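Local coordinates for GTP-binding nuclear protein GSP1 (Encephalitozoon cuniculi, PDB 4DJT), which binds GDP and GTP as a Ran-family small GTPase and probably serves in protein import into the nucleus and RNA export from it, at residues Phe92-Arg97 and Val122-Ile127; Thr11-Leu16 and Asn64-Ala69. All coordinates share one frame; numbering follows the deposited sequence.

Contact 1 (Phe92-Arg97 and Val122-Ile127). With GDP (guanosine-5'-diphosphate), chain C.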
ATOM      1  N   PHE A  92      -5.794  -4.411   5.714  1.00 18.72           N
ATOM      2  CA  PHE A  92      -6.690  -4.430   6.852  1.00 20.77           C
ATOM      3  C   PHE A  92      -5.927  -4.836   8.104  1.00 21.98           C
ATOM      4  O   PHE A  92      -4.797  -5.274   8.048  1.00 20.53           O
ATOM      5  CB  PHE A  92      -7.909  -5.335   6.584  1.00 22.62           C
ATOM      6  CG  PHE A  92      -7.585  -6.803   6.534  1.00 24.18           C
ATOM      7  CD1 PHE A  92      -6.991  -7.362   5.405  1.00 23.18           C
ATOM      8  CD2 PHE A  92      -7.903  -7.637   7.599  1.00 27.13           C
ATOM      9  CE1 PHE A  92      -6.668  -8.694   5.358  1.00 25.15           C
ATOM     10  CE2 PHE A  92      -7.599  -8.993   7.549  1.00 26.79           C
ATOM     11  CZ  PHE A  92      -6.969  -9.513   6.432  1.00 26.92           C
ATOM     12  N   ASP A  93      -6.589  -4.658   9.237  1.00 25.29           N
ATOM     13  CA  ASP A  93      -6.086  -5.010  10.541  1.00 26.32           C
ATOM     14  C   ASP A  93      -6.747  -6.335  10.917  1.00 29.33           C
ATOM     15  O   ASP A  93      -7.989  -6.409  11.026  1.00 30.47           O
ATOM     16  CB  ASP A  93      -6.515  -3.897  11.493  1.00 26.91           C
ATOM     17  CG  ASP A  93      -6.093  -4.122  12.943  1.00 28.38           C
ATOM     18  OD1 ASP A  93      -5.762  -5.261  13.340  1.00 29.27           O
ATOM     19  OD2 ASP A  93      -6.141  -3.119  13.696  1.00 29.02           O
ATOM     20  N   VAL A  94      -5.938  -7.376  11.095  1.00 29.25           N
ATOM     21  CA  VAL A  94      -6.455  -8.720  11.351  1.00 31.90           C
ATOM     22  C   VAL A  94      -7.180  -8.815  12.687  1.00 35.06           C
ATOM     23  O   VAL A  94      -7.848  -9.826  12.964  1.00 38.42           O
ATOM     24  CB  VAL A  94      -5.341  -9.794  11.356  1.00 31.78           C
ATOM     25  CG1 VAL A  94      -4.711  -9.920   9.998  1.00 29.88           C
ATOM     26  CG2 VAL A  94      -4.302  -9.517  12.434  1.00 31.69           C
ATOM     27  N   THR A  95      -7.045  -7.783  13.518  1.00 35.80           N
ATOM     28  CA  THR A  95      -7.762  -7.736  14.796  1.00 39.41           C
ATOM     29  C   THR A  95      -9.021  -6.831  14.775  1.00 41.73           C
ATOM     30  O   THR A  95      -9.607  -6.587  15.834  1.00 45.86           O
ATOM     31  CB  THR A  95      -6.820  -7.293  15.932  1.00 39.15           C
ATOM     32  OG1 THR A  95      -6.501  -5.909  15.781  1.00 39.60           O
ATOM     33  CG2 THR A  95      -5.520  -8.110  15.914  1.00 38.28           C
ATOM     34  N   SER A  96      -9.464  -6.369  13.592  1.00 40.13           N
ATOM     35  CA  SER A  96     -10.677  -5.515  13.510  1.00 39.96           C
ATOM     36  C   SER A  96     -11.603  -5.793  12.295  1.00 40.47           C
ATOM     37  O   SER A  96     -11.254  -5.469  11.143  1.00 36.06           O
ATOM     38  CB  SER A  96     -10.289  -4.044  13.543  1.00 38.35           C
ATOM     39  OG  SER A  96     -11.363  -3.222  13.120  1.00 38.11           O
ATOM     40  N   ARG A  97     -12.814  -6.315  12.576  1.00 38.60           N
ATOM     41  CA  ARG A  97     -13.747  -6.774  11.522  1.00 39.11           C
ATOM     42  C   ARG A  97     -14.292  -5.644  10.627  1.00 37.42           C
ATOM     43  O   ARG A  97     -14.552  -5.859   9.456  1.00 41.01           O
ATOM     44  CB  ARG A  97     -14.941  -7.553  12.150  1.00 42.37           C
ATOM     45  N   VAL A 122      -3.476  -7.427  -1.448  1.00 15.07           N
ATOM     46  CA  VAL A 122      -4.144  -7.340  -0.153  1.00 15.72           C
ATOM     47  C   VAL A 122      -3.176  -7.770   0.923  1.00 16.04           C
ATOM     48  O   VAL A 122      -2.569  -8.822   0.816  1.00 17.72           O
ATOM     49  CB  VAL A 122      -5.438  -8.189  -0.093  1.00 16.06           C
ATOM     50  CG1 VAL A 122      -6.018  -8.191   1.329  1.00 17.48           C
ATOM     51  CG2 VAL A 122      -6.462  -7.638  -1.075  1.00 17.06           C
ATOM     52  N   CYS A 123      -3.035  -6.928   1.959  1.00 16.43           N
ATOM     53  CA  CYS A 123      -2.181  -7.215   3.109  1.00 16.83           C
ATOM     54  C   CYS A 123      -2.958  -7.290   4.411  1.00 17.35           C
ATOM     55  O   CYS A 123      -3.597  -6.338   4.818  1.00 16.73           O
ATOM     56  CB  CYS A 123      -1.092  -6.139   3.290  1.00 16.92           C
ATOM     57  SG  CYS A 123       0.061  -6.079   1.900  1.00 17.91           S
ATOM     58  N   ALA A 124      -2.877  -8.456   5.032  1.00 18.05           N
ATOM     59  CA  ALA A 124      -3.304  -8.678   6.383  1.00 19.27           C
ATOM     60  C   ALA A 124      -2.233  -8.149   7.322  1.00 18.93           C
ATOM     61  O   ALA A 124      -1.196  -8.797   7.516  1.00 19.35           O
ATOM     62  CB  ALA A 124      -3.502 -10.189   6.604  1.00 19.65           C
ATOM     63  N   ASN A 125      -2.494  -7.000   7.946  1.00 19.15           N
ATOM     64  CA  ASN A 125      -1.497  -6.374   8.803  1.00 18.84           C
ATOM     65  C   ASN A 125      -1.737  -6.626  10.306  1.00 20.40           C
ATOM     66  O   ASN A 125      -2.858  -6.945  10.726  1.00 21.73           O
ATOM     67  CB  ASN A 125      -1.421  -4.870   8.510  1.00 18.09           C
ATOM     68  CG  ASN A 125      -0.260  -4.191   9.218  1.00 18.46           C
ATOM     69  OD1 ASN A 125       0.849  -4.737   9.250  1.00 18.67           O
ATOM     70  ND2 ASN A 125      -0.487  -2.938   9.721  1.00 17.40           N
ATOM     71  N   LYS A 126      -0.664  -6.481  11.079  1.00 20.62           N
ATOM     72  CA  LYS A 126      -0.694  -6.603  12.550  1.00 23.85           C
ATOM     73  C   LYS A 126      -0.783  -8.061  12.948  1.00 26.28           C
ATOM     74  O   LYS A 126      -1.289  -8.382  14.043  1.00 28.73           O
ATOM     75  CB  LYS A 126      -1.851  -5.820  13.158  1.00 22.79           C
ATOM     76  CG  LYS A 126      -1.870  -4.358  12.788  1.00 22.40           C
ATOM     77  CD  LYS A 126      -2.715  -3.548  13.730  1.00 22.94           C
ATOM     78  CE  LYS A 126      -2.933  -2.128  13.256  1.00 21.67           C
ATOM     79  NZ  LYS A 126      -3.935  -1.379  14.080  1.00 22.94           N
ATOM     80  N   ILE A 127      -0.260  -8.955  12.092  1.00 27.95           N
ATOM     81  CA  ILE A 127      -0.236 -10.395  12.443  1.00 31.23           C
ATOM     82  C   ILE A 127       0.584 -10.645  13.690  1.00 33.51           C
ATOM     83  O   ILE A 127       0.579 -11.759  14.209  1.00 35.84           O
ATOM     84  CB  ILE A 127       0.335 -11.300  11.325  1.00 31.40           C
ATOM     85  CG1 ILE A 127       1.812 -10.935  11.024  1.00 31.25           C
ATOM     86  CG2 ILE A 127      -0.557 -11.222  10.094  1.00 31.50           C
ATOM     87  CD1 ILE A 127       2.464 -11.831   9.999  1.00 32.99           C
TER
HETATM   88  PB  GDP C 301      -3.119   4.120   9.198  1.00 13.64           P
HETATM   89  O1B GDP C 301      -2.046   4.959   8.485  1.00 11.67           O
HETATM   90  O2B GDP C 301      -3.669   2.965   8.378  1.00 12.83           O
HETATM   91  O3B GDP C 301      -4.162   4.997   9.888  1.00 13.09           O
HETATM   92  O3A GDP C 301      -2.438   3.399  10.475  1.00 13.89           O
HETATM   93  PA  GDP C 301      -1.129   3.810  11.283  1.00 15.68           P
HETATM   94  O1A GDP C 301       0.145   3.423  10.556  1.00 14.46           O
HETATM   95  O2A GDP C 301      -1.300   5.224  11.741  1.00 15.43           O
HETATM   96  O5' GDP C 301      -1.151   2.860  12.550  1.00 16.12           O
HETATM   97  C5' GDP C 301      -2.333   2.843  13.373  1.00 17.59           C
HETATM   98  C4' GDP C 301      -1.953   2.231  14.708  1.00 19.44           C
HETATM   99  O4' GDP C 301      -1.670   0.859  14.521  1.00 19.89           O
HETATM  100  C3' GDP C 301      -0.698   2.828  15.286  1.00 21.72           C
HETATM  101  O3' GDP C 301      -0.824   2.837  16.694  1.00 26.15           O
HETATM  102  C2' GDP C 301       0.405   1.879  14.932  1.00 22.20           C
HETATM  103  O2' GDP C 301       1.493   1.834  15.875  1.00 24.27           O
HETATM  104  C1' GDP C 301      -0.355   0.572  14.903  1.00 21.20           C
HETATM  105  N9  GDP C 301       0.223  -0.352  13.938  1.00 24.06           N
HETATM  106  C8  GDP C 301       0.435  -0.180  12.614  1.00 22.34           C
HETATM  107  N7  GDP C 301       1.014  -1.292  12.094  1.00 21.61           N
HETATM  108  C5  GDP C 301       1.104  -2.196  13.068  1.00 22.48           C
HETATM  109  C6  GDP C 301       1.599  -3.578  13.201  1.00 24.90           C
HETATM  110  O6  GDP C 301       2.071  -4.221  12.218  1.00 20.98           O
HETATM  111  N1  GDP C 301       1.521  -4.148  14.423  1.00 25.48           N
HETATM  112  C2  GDP C 301       1.017  -3.487  15.503  1.00 28.50           C
HETATM  113  N2  GDP C 301       0.965  -4.095  16.689  1.00 31.66           N
HETATM  114  N3  GDP C 301       0.556  -2.223  15.446  1.00 27.42           N
HETATM  115  C4  GDP C 301       0.587  -1.563  14.274  1.00 25.43           C

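Contact 2 (Thr11-Leu16 and Asn64-Ala69)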
ATOM      1  N   THR A  11       8.914   3.363 -13.506  1.00 21.26           N
ATOM      2  CA  THR A  11       8.275   4.163 -12.419  1.00 19.77           C
ATOM      3  C   THR A  11       6.779   3.965 -12.379  1.00 18.79           C
ATOM      4  O   THR A  11       6.095   4.091 -13.386  1.00 18.25           O
ATOM      5  CB  THR A  11       8.570   5.669 -12.566  1.00 21.18           C
ATOM      6  OG1 THR A  11       9.970   5.841 -12.742  1.00 22.80           O
ATOM      7  CG2 THR A  11       8.110   6.470 -11.327  1.00 20.04           C
ATOM      8  N   TYR A  12       6.257   3.685 -11.188  1.00 16.13           N
ATOM      9  CA  TYR A  12       4.861   3.341 -11.035  1.00 15.82           C
ATOM     10  C   TYR A  12       4.292   4.040  -9.826  1.00 15.60           C
ATOM     11  O   TYR A  12       4.904   4.020  -8.771  1.00 15.15           O
ATOM     12  CB  TYR A  12       4.713   1.831 -10.828  1.00 15.67           C
ATOM     13  CG  TYR A  12       5.397   1.015 -11.893  1.00 16.87           C
ATOM     14  CD1 TYR A  12       4.843   0.879 -13.141  1.00 17.83           C
ATOM     15  CD2 TYR A  12       6.655   0.423 -11.646  1.00 18.37           C
ATOM     16  CE1 TYR A  12       5.476   0.147 -14.139  1.00 18.86           C
ATOM     17  CE2 TYR A  12       7.292  -0.336 -12.614  1.00 18.43           C
ATOM     18  CZ  TYR A  12       6.700  -0.458 -13.869  1.00 19.47           C
ATOM     19  OH  TYR A  12       7.346  -1.207 -14.811  1.00 21.28           O
ATOM     20  N   LYS A  13       3.129   4.660  -9.971  1.00 15.37           N
ATOM     21  CA  LYS A  13       2.430   5.180  -8.802  1.00 14.75           C
ATOM     22  C   LYS A  13       1.628   4.076  -8.147  1.00 14.56           C
ATOM     23  O   LYS A  13       0.832   3.375  -8.824  1.00 15.07           O
ATOM     24  CB  LYS A  13       1.490   6.299  -9.170  1.00 15.61           C
ATOM     25  CG  LYS A  13       0.554   6.707  -8.036  1.00 15.31           C
ATOM     26  CD  LYS A  13      -0.361   7.818  -8.463  1.00 16.16           C
ATOM     27  CE  LYS A  13      -1.390   8.162  -7.391  1.00 16.17           C
ATOM     28  NZ  LYS A  13      -2.138   9.411  -7.725  1.00 16.53           N
ATOM     29  N   ILE A  14       1.721   3.989  -6.822  1.00 12.86           N
ATOM     30  CA  ILE A  14       0.971   2.972  -6.085  1.00 12.57           C
ATOM     31  C   ILE A  14       0.193   3.692  -4.986  1.00 12.52           C
ATOM     32  O   ILE A  14       0.779   4.495  -4.247  1.00 11.84           O
ATOM     33  CB  ILE A  14       1.900   1.916  -5.418  1.00 12.33           C
ATOM     34  CG1 ILE A  14       2.779   1.186  -6.458  1.00 12.67           C
ATOM     35  CG2 ILE A  14       1.090   0.971  -4.530  1.00 12.27           C
ATOM     36  CD1 ILE A  14       2.008   0.355  -7.445  1.00 12.10           C
ATOM     37  N   CYS A  15      -1.083   3.367  -4.825  1.00 12.77           N
ATOM     38  CA  CYS A  15      -1.887   3.904  -3.718  1.00 13.19           C
ATOM     39  C   CYS A  15      -1.984   2.943  -2.565  1.00 13.70           C
ATOM     40  O   CYS A  15      -2.341   1.768  -2.758  1.00 13.23           O
ATOM     41  CB  CYS A  15      -3.317   4.225  -4.177  1.00 14.13           C
ATOM     42  SG  CYS A  15      -3.374   5.580  -5.384  1.00 15.41           S
ATOM     43  N   LEU A  16      -1.707   3.435  -1.361  1.00 13.20           N
ATOM     44  CA  LEU A  16      -2.069   2.678  -0.141  1.00 14.37           C
ATOM     45  C   LEU A  16      -3.484   3.004   0.248  1.00 14.86           C
ATOM     46  O   LEU A  16      -3.845   4.161   0.412  1.00 16.12           O
ATOM     47  CB  LEU A  16      -1.147   3.017   1.035  1.00 14.92           C
ATOM     48  CG  LEU A  16       0.319   2.927   0.769  1.00 15.60           C
ATOM     49  CD1 LEU A  16       1.113   3.272   2.055  1.00 15.20           C
ATOM     50  CD2 LEU A  16       0.693   1.549   0.224  1.00 17.03           C
ATOM     51  N   ASN A  64       6.342   5.134  -6.591  1.00 14.40           N
ATOM     52  CA  ASN A  64       5.951   6.353  -5.915  1.00 13.99           C
ATOM     53  C   ASN A  64       4.707   6.033  -5.157  1.00 13.06           C
ATOM     54  O   ASN A  64       3.607   5.936  -5.745  1.00 12.66           O
ATOM     55  CB  ASN A  64       5.717   7.464  -6.954  1.00 14.79           C
ATOM     56  CG  ASN A  64       7.015   8.046  -7.470  1.00 15.41           C
ATOM     57  OD1 ASN A  64       7.959   8.313  -6.695  1.00 14.94           O
ATOM     58  ND2 ASN A  64       7.081   8.264  -8.793  1.00 15.61           N
ATOM     59  N   VAL A  65       4.881   5.748  -3.861  1.00 12.80           N
ATOM     60  CA  VAL A  65       3.833   5.178  -3.057  1.00 12.12           C
ATOM     61  C   VAL A  65       3.120   6.302  -2.284  1.00 12.21           C
ATOM     62  O   VAL A  65       3.733   7.009  -1.512  1.00 11.90           O
ATOM     63  CB  VAL A  65       4.386   4.096  -2.073  1.00 12.23           C
ATOM     64  CG1 VAL A  65       3.221   3.392  -1.377  1.00 11.89           C
ATOM     65  CG2 VAL A  65       5.268   3.117  -2.809  1.00 12.09           C
ATOM     66  N   TRP A  66       1.832   6.516  -2.584  1.00 12.42           N
ATOM     67  CA  TRP A  66       1.039   7.568  -1.934  1.00 12.67           C
ATOM     68  C   TRP A  66       0.402   7.087  -0.696  1.00 12.57           C
ATOM     69  O   TRP A  66      -0.179   5.993  -0.671  1.00 13.02           O
ATOM     70  CB  TRP A  66      -0.039   8.077  -2.876  1.00 13.32           C
ATOM     71  CG  TRP A  66       0.515   8.944  -3.956  1.00 13.94           C
ATOM     72  CD1 TRP A  66       1.745   8.834  -4.582  1.00 14.24           C
ATOM     73  CD2 TRP A  66      -0.128  10.091  -4.580  1.00 14.71           C
ATOM     74  NE1 TRP A  66       1.904   9.838  -5.492  1.00 14.69           N
ATOM     75  CE2 TRP A  66       0.805  10.599  -5.558  1.00 14.89           C
ATOM     76  CE3 TRP A  66      -1.368  10.713  -4.433  1.00 15.01           C
ATOM     77  CZ2 TRP A  66       0.514  11.705  -6.346  1.00 15.46           C
ATOM     78  CZ3 TRP A  66      -1.656  11.813  -5.231  1.00 15.56           C
ATOM     79  CH2 TRP A  66      -0.740  12.296  -6.171  1.00 15.64           C
ATOM     80  N   ASP A  67       0.499   7.888   0.350  1.00 12.44           N
ATOM     81  CA  ASP A  67      -0.146   7.594   1.645  1.00 12.61           C
ATOM     82  C   ASP A  67      -0.985   8.784   1.983  1.00 12.99           C
ATOM     83  O   ASP A  67      -0.608   9.906   1.649  1.00 14.44           O
ATOM     84  CB  ASP A  67       0.916   7.413   2.738  1.00 12.64           C
ATOM     85  CG  ASP A  67       0.338   7.000   4.085  1.00 12.61           C
ATOM     86  OD1 ASP A  67      -0.702   6.339   4.083  1.00 12.57           O
ATOM     87  OD2 ASP A  67       0.999   7.276   5.153  1.00 12.73           O
ATOM     88  N   THR A  68      -2.076   8.573   2.708  1.00 12.72           N
ATOM     89  CA  THR A  68      -2.913   9.671   3.132  1.00 13.72           C
ATOM     90  C   THR A  68      -2.312  10.359   4.373  1.00 13.69           C
ATOM     91  O   THR A  68      -1.372   9.878   4.970  1.00 12.92           O
ATOM     92  CB  THR A  68      -4.317   9.221   3.540  1.00 13.94           C
ATOM     93  OG1 THR A  68      -4.261   8.586   4.838  1.00 14.55           O
ATOM     94  CG2 THR A  68      -4.932   8.319   2.507  1.00 14.05           C
ATOM     95  N   ALA A  69      -2.875  11.518   4.711  1.00 14.61           N
ATOM     96  CA  ALA A  69      -2.562  12.205   5.969  1.00 14.80           C
ATOM     97  C   ALA A  69      -3.654  11.952   7.054  1.00 16.34           C
ATOM     98  O   ALA A  69      -3.768  12.705   8.013  1.00 16.26           O
ATOM     99  CB  ALA A  69      -2.411  13.710   5.690  1.00 16.24           C
TER
HETATM  100  O   HOH W   1      -2.960   5.664   2.744  1.00 27.72           O

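Contact 1 (Phe92-Arg97 and Val122-Ile127)
Phe92 and Asn125 meet where two parallel strands end, one in a turn and the other in a nucleotide-binding loop. Backbone bonds from Phe92 N to Cys123 O (3.1 Å) and from Asn125 N to Phe92 O carry the pairing to the strand ends, and an almost straight one from Val94 N to Asn125 O (174°) extends it into the turn. The apolar face is closely packed. Phe92 has CG between its backbone N and carbonyl carbon (chi1 70°), which tips the ring across the neighbouring strand until CZ lies 3.5 Å from Ala124 CB; Val122 CG1 comes up to the ring edge. From the turn side, Val94 CG1 reaches Ala124 CB at 3.6 Å, and Tyr151 of strand 150-154 packs on both Phe92 and Ala124.

On the nucleotide side polar groups take over. The extended chain of Lys126 lies along the purine, CG 3.6 Å from GDP C6, and NZ forms a salt bridge with Asp93 OD2 (2.8 Å), arriving from well above the carboxylate plane. NZ also bonds to Gly21 O and weakly to GDP O4'. Asp93 OD1 accepts from Thr95 N, the bond of an Asx turn, and from Thr95 OG1 on the same face of its plane; together they hold the carboxylate's rotation. Asn125 ND2 donates to Val22 O and its OD1 accepts from Ala156 N. Packing thins outward: Thr95 is exposed, and the side chains of Val94 and Ile127 come no nearer than 4.4 Å, CG1 to CG2. Asn125, Lys126 and Asp128 form the NKxD guanine-recognition motif of Ras-like GTPases.

Contact 2 (Thr11-Leu16 and Asn64-Ala69)
The parallel pairing of strands 11-17 and 60-68 lies at the middle of the Ras-like sheet, one strand leading to the phosphate-binding loop and the other to switch II. Tyr12 O accepts from Asn64 N, and the backbone of Ile14 then bonds to the residues either side of Val65: its N donates to Asn64 O (2.9 Å) from above the carbonyl plane, while its O receives Trp66 N at 2.8 Å. Leu16 N to Trp66 O follows. The axes of the two short segments are inclined by 22°, a twist in keeping with the doubly wound alpha/beta fold of P-loop GTPases, in which helices cover the two faces of the sheet.

On the face of Lys13 and Trp66, the lysine chain is fully extended, with CG anti to the backbone N (chi1 170°), and passes over the indole. NZ stands 3.4 Å from the centroid of the Trp66 six-membered ring, 8° off its normal, a cation-pi contact, and CE adds a CH-pi contact over the same face. The ammonium is also held by the carbonyls of Tyr81 and Ile83. On the other face, Leu16 CD2 meets Val65 CG1 at 3.5 Å, beneath Ile28 of helix 24-28. Beyond the last pairing a water lies 2.9 Å from Leu16 O and accepts from Thr68 N, while Asp67 OD2 turns to Thr25 OG1 and Tyr194 OH, beside the bound magnesium ion.

Both contacts belong to one sheet, four consecutive strands of which run in the order 60-68, 11-17, 87-93 and 120-125. Contact 2 joins the first two and contact 1 the last two, and the pairing of 11-17 with 87-93 connects them. Their centres are 19 Å apart and their nearest atoms about 8 Å, with no direct touch. Along the chain contact 2 is complete before contact 1 begins. The four strands are parallel, and their C-terminal ends supply two different parts of the nucleotide site: contact 1 serves the guanine and ribose, whereas contact 2 ends near the magnesium ion and switch II. A single sheet thus spaces base recognition from the phosphate end.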